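Local coordinates for phage-like element PBSX protein xkdM (Bacillus subtilis, PDB 2GUJ) that probably forms the tail tube of the phage-like element PBSX, though its function is not established, at residues B[6-14]-B[26-35]; B[82-92]-B[103-113]. All coordinates share one frame; numbering follows the deposited sequence.

Contact 1. Residues B[6-14]-B[26-35]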
# COMPACT_ATOMS: atom_id res chain seq x y z
N GLN B 6 -2.36 1.62 12.67
CA GLN B 6 -1.89 0.51 13.49
C GLN B 6 -2.93 -0.61 13.51
O GLN B 6 -2.77 -1.62 14.19
CB GLN B 6 -1.63 0.97 14.93
CG GLN B 6 -0.61 0.11 15.66
CD GLN B 6 0.75 0.13 14.99
OE1 GLN B 6 1.43 1.17 14.96
NE2 GLN B 6 1.16 -1.01 14.43
N ASN B 7 -4.01 -0.41 12.74
CA ASN B 7 -5.08 -1.40 12.62
C ASN B 7 -4.61 -2.45 11.62
O ASN B 7 -5.40 -3.08 10.92
CB ASN B 7 -6.35 -0.72 12.09
CG ASN B 7 -7.59 -1.57 12.26
OD1 ASN B 7 -8.67 -1.20 11.81
ND2 ASN B 7 -7.45 -2.72 12.93
N THR B 8 -3.29 -2.62 11.57
CA THR B 8 -2.64 -3.54 10.65
C THR B 8 -2.66 -4.99 11.14
O THR B 8 -3.21 -5.29 12.20
CB THR B 8 -1.20 -3.06 10.42
OG1 THR B 8 -0.56 -3.84 9.41
CG2 THR B 8 -0.40 -3.15 11.72
N ILE B 9 -2.07 -5.89 10.35
CA ILE B 9 -2.03 -7.32 10.65
C ILE B 9 -1.05 -7.95 9.68
O ILE B 9 -1.16 -7.74 8.47
CB ILE B 9 -3.36 -8.00 10.37
CG1 ILE B 9 -3.21 -9.53 10.51
CG2 ILE B 9 -3.81 -7.67 8.97
CD1 ILE B 9 -4.45 -10.32 10.17
N SER B 10 -0.11 -8.74 10.19
CA SER B 10 0.85 -9.37 9.31
C SER B 10 1.37 -10.66 9.89
O SER B 10 1.30 -10.89 11.09
CB SER B 10 2.02 -8.43 9.08
OG SER B 10 3.02 -8.71 10.03
N GLY B 11 1.92 -11.52 9.03
CA GLY B 11 2.44 -12.78 9.50
C GLY B 11 3.56 -13.35 8.65
O GLY B 11 3.59 -13.19 7.43
N LYS B 12 4.49 -14.02 9.32
CA LYS B 12 5.63 -14.65 8.65
C LYS B 12 5.17 -15.82 7.78
O LYS B 12 3.98 -16.15 7.72
CB LYS B 12 6.62 -15.16 9.69
CG LYS B 12 7.81 -14.23 10.00
CD LYS B 12 9.02 -14.60 9.13
CE LYS B 12 10.34 -14.11 9.70
NZ LYS B 12 11.46 -14.67 8.91
N GLU B 13 6.14 -16.45 7.12
CA GLU B 13 5.95 -17.58 6.22
C GLU B 13 4.56 -18.20 6.18
O GLU B 13 4.06 -18.67 7.19
CB GLU B 13 6.98 -18.66 6.54
CG GLU B 13 8.40 -18.13 6.57
CD GLU B 13 9.40 -19.04 5.88
OE1 GLU B 13 10.59 -18.67 5.85
OE2 GLU B 13 9.01 -20.12 5.37
N GLY B 14 3.96 -18.20 4.98
CA GLY B 14 2.63 -18.76 4.81
C GLY B 14 2.42 -19.43 3.46
O GLY B 14 3.27 -19.35 2.58
N ILE B 26 4.32 -18.29 0.03
CA ILE B 26 4.45 -16.85 0.19
C ILE B 26 5.07 -16.46 1.53
O ILE B 26 4.64 -16.91 2.58
CB ILE B 26 3.09 -16.17 0.05
CG1 ILE B 26 3.24 -14.67 0.31
CG2 ILE B 26 2.09 -16.80 1.01
CD1 ILE B 26 2.43 -13.82 -0.65
N LYS B 27 6.09 -15.61 1.47
CA LYS B 27 6.77 -15.18 2.67
C LYS B 27 6.05 -14.04 3.36
O LYS B 27 4.83 -14.00 3.40
CB LYS B 27 8.20 -14.75 2.36
CG LYS B 27 9.25 -15.55 3.10
CD LYS B 27 9.19 -17.02 2.73
CE LYS B 27 10.41 -17.75 3.24
NZ LYS B 27 10.38 -19.21 2.93
N THR B 28 6.82 -13.10 3.90
CA THR B 28 6.23 -11.96 4.57
C THR B 28 5.03 -11.40 3.84
O THR B 28 5.03 -11.26 2.61
CB THR B 28 7.26 -10.85 4.74
OG1 THR B 28 6.61 -9.68 5.25
CG2 THR B 28 7.89 -10.51 3.38
N PHE B 29 3.99 -11.10 4.61
CA PHE B 29 2.77 -10.52 4.08
C PHE B 29 2.21 -9.64 5.18
O PHE B 29 2.43 -9.91 6.36
CB PHE B 29 1.78 -11.64 3.72
CG PHE B 29 0.80 -11.96 4.80
CD1 PHE B 29 -0.33 -11.19 4.98
CD2 PHE B 29 1.05 -13.01 5.69
CE1 PHE B 29 -1.21 -11.44 6.02
CE2 PHE B 29 0.18 -13.27 6.74
CZ PHE B 29 -0.96 -12.48 6.91
N GLU B 30 1.51 -8.58 4.80
CA GLU B 30 0.93 -7.67 5.78
C GLU B 30 -0.37 -7.07 5.24
O GLU B 30 -0.35 -6.33 4.27
CB GLU B 30 1.92 -6.55 6.11
CG GLU B 30 1.40 -5.53 7.13
CD GLU B 30 2.29 -4.31 7.25
OE1 GLU B 30 2.39 -3.54 6.26
OE2 GLU B 30 2.90 -4.10 8.33
N ALA B 31 -1.48 -7.40 5.89
CA ALA B 31 -2.78 -6.91 5.45
C ALA B 31 -3.25 -5.72 6.26
O ALA B 31 -2.51 -5.19 7.07
CB ALA B 31 -3.81 -8.03 5.52
N ASN B 32 -4.51 -5.35 6.06
CA ASN B 32 -5.11 -4.19 6.74
C ASN B 32 -6.63 -4.24 6.88
O ASN B 32 -7.33 -3.73 6.00
CB ASN B 32 -4.76 -2.92 5.96
CG ASN B 32 -3.43 -2.35 6.34
OD1 ASN B 32 -3.24 -1.89 7.46
ND2 ASN B 32 -2.48 -2.35 5.40
N VAL B 33 -7.17 -4.81 7.95
CA VAL B 33 -8.63 -4.81 8.07
C VAL B 33 -9.15 -3.38 7.89
O VAL B 33 -8.70 -2.46 8.57
CB VAL B 33 -9.11 -5.32 9.43
CG1 VAL B 33 -9.18 -6.84 9.40
CG2 VAL B 33 -8.16 -4.87 10.52
N GLU B 34 -10.07 -3.19 6.96
CA GLU B 34 -10.62 -1.87 6.71
C GLU B 34 -11.63 -1.47 7.77
O GLU B 34 -12.57 -2.21 8.04
CB GLU B 34 -11.31 -1.80 5.36
CG GLU B 34 -12.02 -0.48 5.14
CD GLU B 34 -13.12 -0.59 4.11
OE1 GLU B 34 -14.16 -1.22 4.42
OE2 GLU B 34 -12.95 -0.05 2.99
N LYS B 35 -11.42 -0.29 8.35
CA LYS B 35 -12.28 0.27 9.38
C LYS B 35 -13.23 1.24 8.71
O LYS B 35 -12.95 2.44 8.64
CB LYS B 35 -11.45 1.04 10.41
CG LYS B 35 -12.28 1.96 11.33
CD LYS B 35 -11.41 3.03 12.00
CE LYS B 35 -12.24 3.97 12.89
NZ LYS B 35 -11.41 5.06 13.49

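Contact 2. Residues B[82-92]-B[103-113]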
# COMPACT_ATOMS: atom_id res chain seq x y z
N SER B 82 -10.19 -13.59 -15.56
CA SER B 82 -10.79 -13.61 -14.25
C SER B 82 -9.73 -13.72 -13.18
O SER B 82 -8.60 -14.13 -13.44
CB SER B 82 -11.79 -14.76 -14.12
OG SER B 82 -13.12 -14.28 -14.20
N ASP B 83 -10.09 -13.32 -11.97
CA ASP B 83 -9.19 -13.39 -10.83
C ASP B 83 -9.80 -14.36 -9.86
O ASP B 83 -10.93 -14.19 -9.42
CB ASP B 83 -9.02 -12.02 -10.18
CG ASP B 83 -8.11 -11.12 -10.97
OD1 ASP B 83 -7.09 -11.62 -11.48
OD2 ASP B 83 -8.41 -9.90 -11.06
N PRO B 84 -9.05 -15.41 -9.52
CA PRO B 84 -9.46 -16.47 -8.59
C PRO B 84 -9.33 -16.06 -7.13
O PRO B 84 -8.64 -15.10 -6.81
CB PRO B 84 -8.52 -17.60 -8.95
CG PRO B 84 -7.24 -16.87 -9.20
CD PRO B 84 -7.69 -15.69 -10.04
N TYR B 85 -10.00 -16.79 -6.25
CA TYR B 85 -9.95 -16.53 -4.83
C TYR B 85 -9.10 -17.57 -4.12
O TYR B 85 -9.53 -18.71 -3.94
CB TYR B 85 -11.34 -16.59 -4.20
CG TYR B 85 -12.21 -15.39 -4.43
CD1 TYR B 85 -11.71 -14.10 -4.36
CD2 TYR B 85 -13.58 -15.55 -4.66
CE1 TYR B 85 -12.54 -12.99 -4.51
CE2 TYR B 85 -14.42 -14.45 -4.80
CZ TYR B 85 -13.89 -13.18 -4.73
OH TYR B 85 -14.70 -12.09 -4.90
N PHE B 86 -7.90 -17.18 -3.70
CA PHE B 86 -7.05 -18.12 -2.99
C PHE B 86 -7.25 -17.88 -1.48
O PHE B 86 -7.75 -16.83 -1.07
CB PHE B 86 -5.57 -17.90 -3.34
CG PHE B 86 -5.34 -17.29 -4.69
CD1 PHE B 86 -5.92 -16.07 -5.02
CD2 PHE B 86 -4.50 -17.90 -5.60
CE1 PHE B 86 -5.66 -15.46 -6.25
CE2 PHE B 86 -4.22 -17.30 -6.84
CZ PHE B 86 -4.81 -16.07 -7.16
N THR B 87 -6.87 -18.86 -0.68
CA THR B 87 -6.98 -18.75 0.77
C THR B 87 -5.57 -18.77 1.32
O THR B 87 -4.88 -19.79 1.28
CB THR B 87 -7.75 -19.93 1.35
OG1 THR B 87 -9.15 -19.74 1.08
CG2 THR B 87 -7.50 -20.07 2.85
N LEU B 88 -5.13 -17.63 1.85
CA LEU B 88 -3.78 -17.51 2.37
C LEU B 88 -3.70 -17.88 3.85
O LEU B 88 -4.18 -17.15 4.72
CB LEU B 88 -3.26 -16.08 2.13
CG LEU B 88 -1.79 -15.91 2.53
CD1 LEU B 88 -1.20 -14.60 2.01
CD2 LEU B 88 -1.69 -15.99 4.05
N GLN B 89 -3.05 -19.00 4.14
CA GLN B 89 -2.95 -19.44 5.53
C GLN B 89 -1.52 -19.43 6.08
O GLN B 89 -0.77 -20.39 5.89
CB GLN B 89 -3.56 -20.83 5.67
CG GLN B 89 -3.88 -21.19 7.10
CD GLN B 89 -4.68 -22.46 7.20
OE1 GLN B 89 -4.99 -22.93 8.31
NE2 GLN B 89 -5.02 -23.04 6.06
N ALA B 90 -1.16 -18.35 6.77
CA ALA B 90 0.18 -18.20 7.31
C ALA B 90 0.26 -18.25 8.83
O ALA B 90 -0.72 -18.57 9.51
CB ALA B 90 0.79 -16.87 6.83
N VAL B 91 1.44 -17.91 9.32
CA VAL B 91 1.72 -17.89 10.75
C VAL B 91 1.79 -16.45 11.26
O VAL B 91 2.63 -15.67 10.82
CB VAL B 91 3.07 -18.57 11.08
CG1 VAL B 91 3.46 -18.24 12.51
CG2 VAL B 91 2.96 -20.08 10.89
N LEU B 92 0.93 -16.10 12.21
CA LEU B 92 0.91 -14.75 12.74
C LEU B 92 2.24 -14.30 13.33
O LEU B 92 2.96 -15.08 13.95
CB LEU B 92 -0.18 -14.63 13.81
CG LEU B 92 -0.52 -13.19 14.17
CD1 LEU B 92 -0.74 -12.35 12.92
CD2 LEU B 92 -1.76 -13.21 15.03
N ARG B 103 -2.16 -19.37 13.92
CA ARG B 103 -2.25 -19.34 12.46
C ARG B 103 -3.27 -18.29 12.04
O ARG B 103 -4.29 -18.10 12.70
CB ARG B 103 -2.69 -20.70 11.91
CG ARG B 103 -2.80 -20.72 10.39
CD ARG B 103 -2.00 -21.87 9.80
NE ARG B 103 -2.79 -23.09 9.62
CZ ARG B 103 -2.28 -24.25 9.23
NH1 ARG B 103 -0.98 -24.35 8.99
NH2 ARG B 103 -3.07 -25.29 9.05
N VAL B 104 -2.98 -17.63 10.94
CA VAL B 104 -3.86 -16.61 10.41
C VAL B 104 -4.27 -17.02 9.02
O VAL B 104 -3.42 -17.36 8.20
CB VAL B 104 -3.12 -15.29 10.26
CG1 VAL B 104 -4.10 -14.17 10.04
CG2 VAL B 104 -2.26 -15.06 11.46
N THR B 105 -5.56 -17.03 8.75
CA THR B 105 -5.97 -17.36 7.40
C THR B 105 -6.59 -16.09 6.86
O THR B 105 -7.09 -15.26 7.62
CB THR B 105 -6.98 -18.49 7.36
OG1 THR B 105 -8.29 -17.95 7.57
CG2 THR B 105 -6.67 -19.53 8.45
N LEU B 106 -6.54 -15.90 5.54
CA LEU B 106 -7.13 -14.72 4.92
C LEU B 106 -8.08 -15.22 3.88
O LEU B 106 -7.68 -15.54 2.76
CB LEU B 106 -6.07 -13.84 4.26
CG LEU B 106 -5.32 -12.91 5.21
CD1 LEU B 106 -6.33 -12.11 6.03
CD2 LEU B 106 -4.45 -13.72 6.13
N TYR B 107 -9.35 -15.30 4.25
CA TYR B 107 -10.33 -15.78 3.31
C TYR B 107 -10.46 -14.86 2.13
O TYR B 107 -10.48 -13.64 2.27
CB TYR B 107 -11.68 -15.96 4.00
CG TYR B 107 -11.56 -16.84 5.20
CD1 TYR B 107 -10.64 -17.90 5.23
CD2 TYR B 107 -12.34 -16.62 6.33
CE1 TYR B 107 -10.50 -18.70 6.35
CE2 TYR B 107 -12.21 -17.41 7.46
CZ TYR B 107 -11.28 -18.45 7.46
OH TYR B 107 -11.10 -19.20 8.60
N ASP B 108 -10.51 -15.48 0.97
CA ASP B 108 -10.64 -14.80 -0.29
C ASP B 108 -9.64 -13.71 -0.63
O ASP B 108 -10.02 -12.68 -1.18
CB ASP B 108 -12.06 -14.27 -0.44
CG ASP B 108 -12.95 -15.25 -1.16
OD1 ASP B 108 -12.85 -16.47 -0.90
OD2 ASP B 108 -13.74 -14.80 -2.01
N VAL B 109 -8.38 -13.94 -0.29
CA VAL B 109 -7.34 -12.99 -0.65
C VAL B 109 -7.44 -13.07 -2.17
O VAL B 109 -7.79 -14.12 -2.71
CB VAL B 109 -5.93 -13.47 -0.22
CG1 VAL B 109 -6.03 -14.82 0.47
CG2 VAL B 109 -5.00 -13.55 -1.44
N ASN B 110 -7.12 -11.99 -2.88
CA ASN B 110 -7.23 -12.02 -4.33
C ASN B 110 -6.39 -10.99 -5.07
O ASN B 110 -6.63 -9.80 -4.96
CB ASN B 110 -8.70 -11.84 -4.69
CG ASN B 110 -8.91 -11.49 -6.16
OD1 ASN B 110 -8.08 -11.81 -7.01
ND2 ASN B 110 -10.04 -10.85 -6.46
N PHE B 111 -5.41 -11.47 -5.84
CA PHE B 111 -4.55 -10.57 -6.62
C PHE B 111 -5.02 -10.49 -8.06
O PHE B 111 -6.02 -11.09 -8.45
CB PHE B 111 -3.11 -11.06 -6.69
CG PHE B 111 -2.70 -11.92 -5.56
CD1 PHE B 111 -3.13 -13.24 -5.47
CD2 PHE B 111 -1.88 -11.41 -4.56
CE1 PHE B 111 -2.74 -14.05 -4.40
CE2 PHE B 111 -1.47 -12.19 -3.49
CZ PHE B 111 -1.90 -13.52 -3.40
N ASP B 112 -4.28 -9.73 -8.85
CA ASP B 112 -4.57 -9.59 -10.27
C ASP B 112 -3.71 -10.67 -10.92
O ASP B 112 -2.49 -10.71 -10.76
CB ASP B 112 -4.16 -8.19 -10.76
CG ASP B 112 -4.43 -7.98 -12.26
OD1 ASP B 112 -5.59 -8.13 -12.71
OD2 ASP B 112 -3.48 -7.65 -12.99
N SER B 113 -4.37 -11.57 -11.64
CA SER B 113 -3.70 -12.68 -12.31
C SER B 113 -2.40 -12.24 -12.96
O SER B 113 -1.32 -12.65 -12.56
CB SER B 113 -4.62 -13.25 -13.37
OG SER B 113 -5.89 -13.50 -12.81

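Contact 1. Residues B[6-14]-B[26-35]
Ile-9 lies beside Ala-31 where the short strand 9-11 runs antiparallel to the long strand 21-33, a pairing in the curled antiparallel sheet of this phage tail tube protein. Its chi1 of 172° turns CG1 away from the backbone N and puts the CG2 branch between N and the carbonyl carbon, where it meets Ala-31 CB at 3.5 Å. Both side chains enter the apolar interior, Ile-9 against Phe-137 and Ala-31 against Phe-134. The backbones join at the same place: Ala-31 N gives a hydrogen bond to Ile-9 O at 2.6 Å, while the return bond from Ile-9 N to Ala-31 O is weak at 3.4 Å. A weak bond from Thr-8 OG1 reaches the same Ala-31 O.

Phe-29 turns its ring back under strand 9-11 so that one face lies against Gly-11 N, which is 3.4 Å from Phe-29 CE2. That same Gly-11 N donates to Phe-29 O at 3.2 Å. Beyond the ring come Ala-61 and Ala-90 of two other strands. On the opposite sheet face Ser-10 CB packs on Glu-30 CB, and Ser-10 OG is taken by Asp-93.

Asn-7, in the loop before the strand, crosses Val-33 at about a right angle, its ND2 3.3 Å from Val-33 CG2. At the other end the chain turns a corner at Lys-12 and Glu-13; here Glu-13, also paired with Arg-15, lies alongside Lys-27, its OE2 2.9 Å from Lys-27 NZ in a salt bridge.

Contact 2. Residues B[82-92]-B[103-113]
Phe-86 offers one ring face to the edge of Phe-111 in a T-shaped stack, with centroids 5.0 Å apart and planes at 74°. Phe-111 CE1 stands over that face toward its rim, and Phe-111 CD1 lies 3.5 Å from Phe-86 CE1. At its own edge the Phe-86 ring has Val-109 O in plane. Met-74 of helix 68-79 packs on Phe-86, and the Phe-111 ring also meets Phe-63, which sets the pair between the helix and the sheet.

Near the start of the same segment, Asp-83 OD1 accepts the backbone N of Ser-113 at 2.7 Å, with an N-H...O angle of 163°, on the syn side but well out of the carboxylate plane, and Ser-113 OG is also close. Asp-112 is the N-cap residue of helix 113-117, and its OD1 lies 3.7 Å from Asp-83 OD2, a meeting of like charges probably eased on the Asp-83 side by the Ser-113 N-H.

Strands 86-92 and 103-109 form a beta hairpin, antiparallel and broken by a beta bulge between the Phe-86/Val-109 and Leu-88/Leu-106 pairs, where a type II turn from Leu-106 to Val-109 takes the chain round a corner. After the corner Val-109 CG1 packs on Leu-88 CB. Leu-88 and Leu-106 run alongside each other in the same direction, their CD2 methyls 4.1 Å apart.

Farther along, Val-104 pairs with Ala-90 through two backbone bonds, Val-104 N to Ala-90 O at 2.8 Å and Ala-90 N to Val-104 O at 2.9 Å. On the other face, Gln-89 extends with CG anti to its N (chi1 -163°) to lie across Arg-103, and Arg-103 NE makes a weak, strongly bent bond of 2.6 Å to Gln-89 OE1, the amide and guanidinium planes being steeply inclined.

Both segments of contact 1 precede those of contact 2 in the chain, and the centres of the two contacts lie about 11 Å apart in one curled antiparallel sheet. Strand 14-18 joins them, pairing with both strand 21-33 of contact 1 and strand 86-92 of contact 2. They also meet directly inside the curl: Ala-90 packs against Gly-14 and the ring of Phe-29, and Leu-88 and Leu-106 turn to Ile-26 and Phe-29 respectively. Strand 136-138, paired with strand 103-109, brings Phe-137 to Ile-9 and Val-33 of contact 1 as well as to Leu-106 of contact 2. Both contacts therefore wall one apolar interior, consistent with a tail-tube barrel.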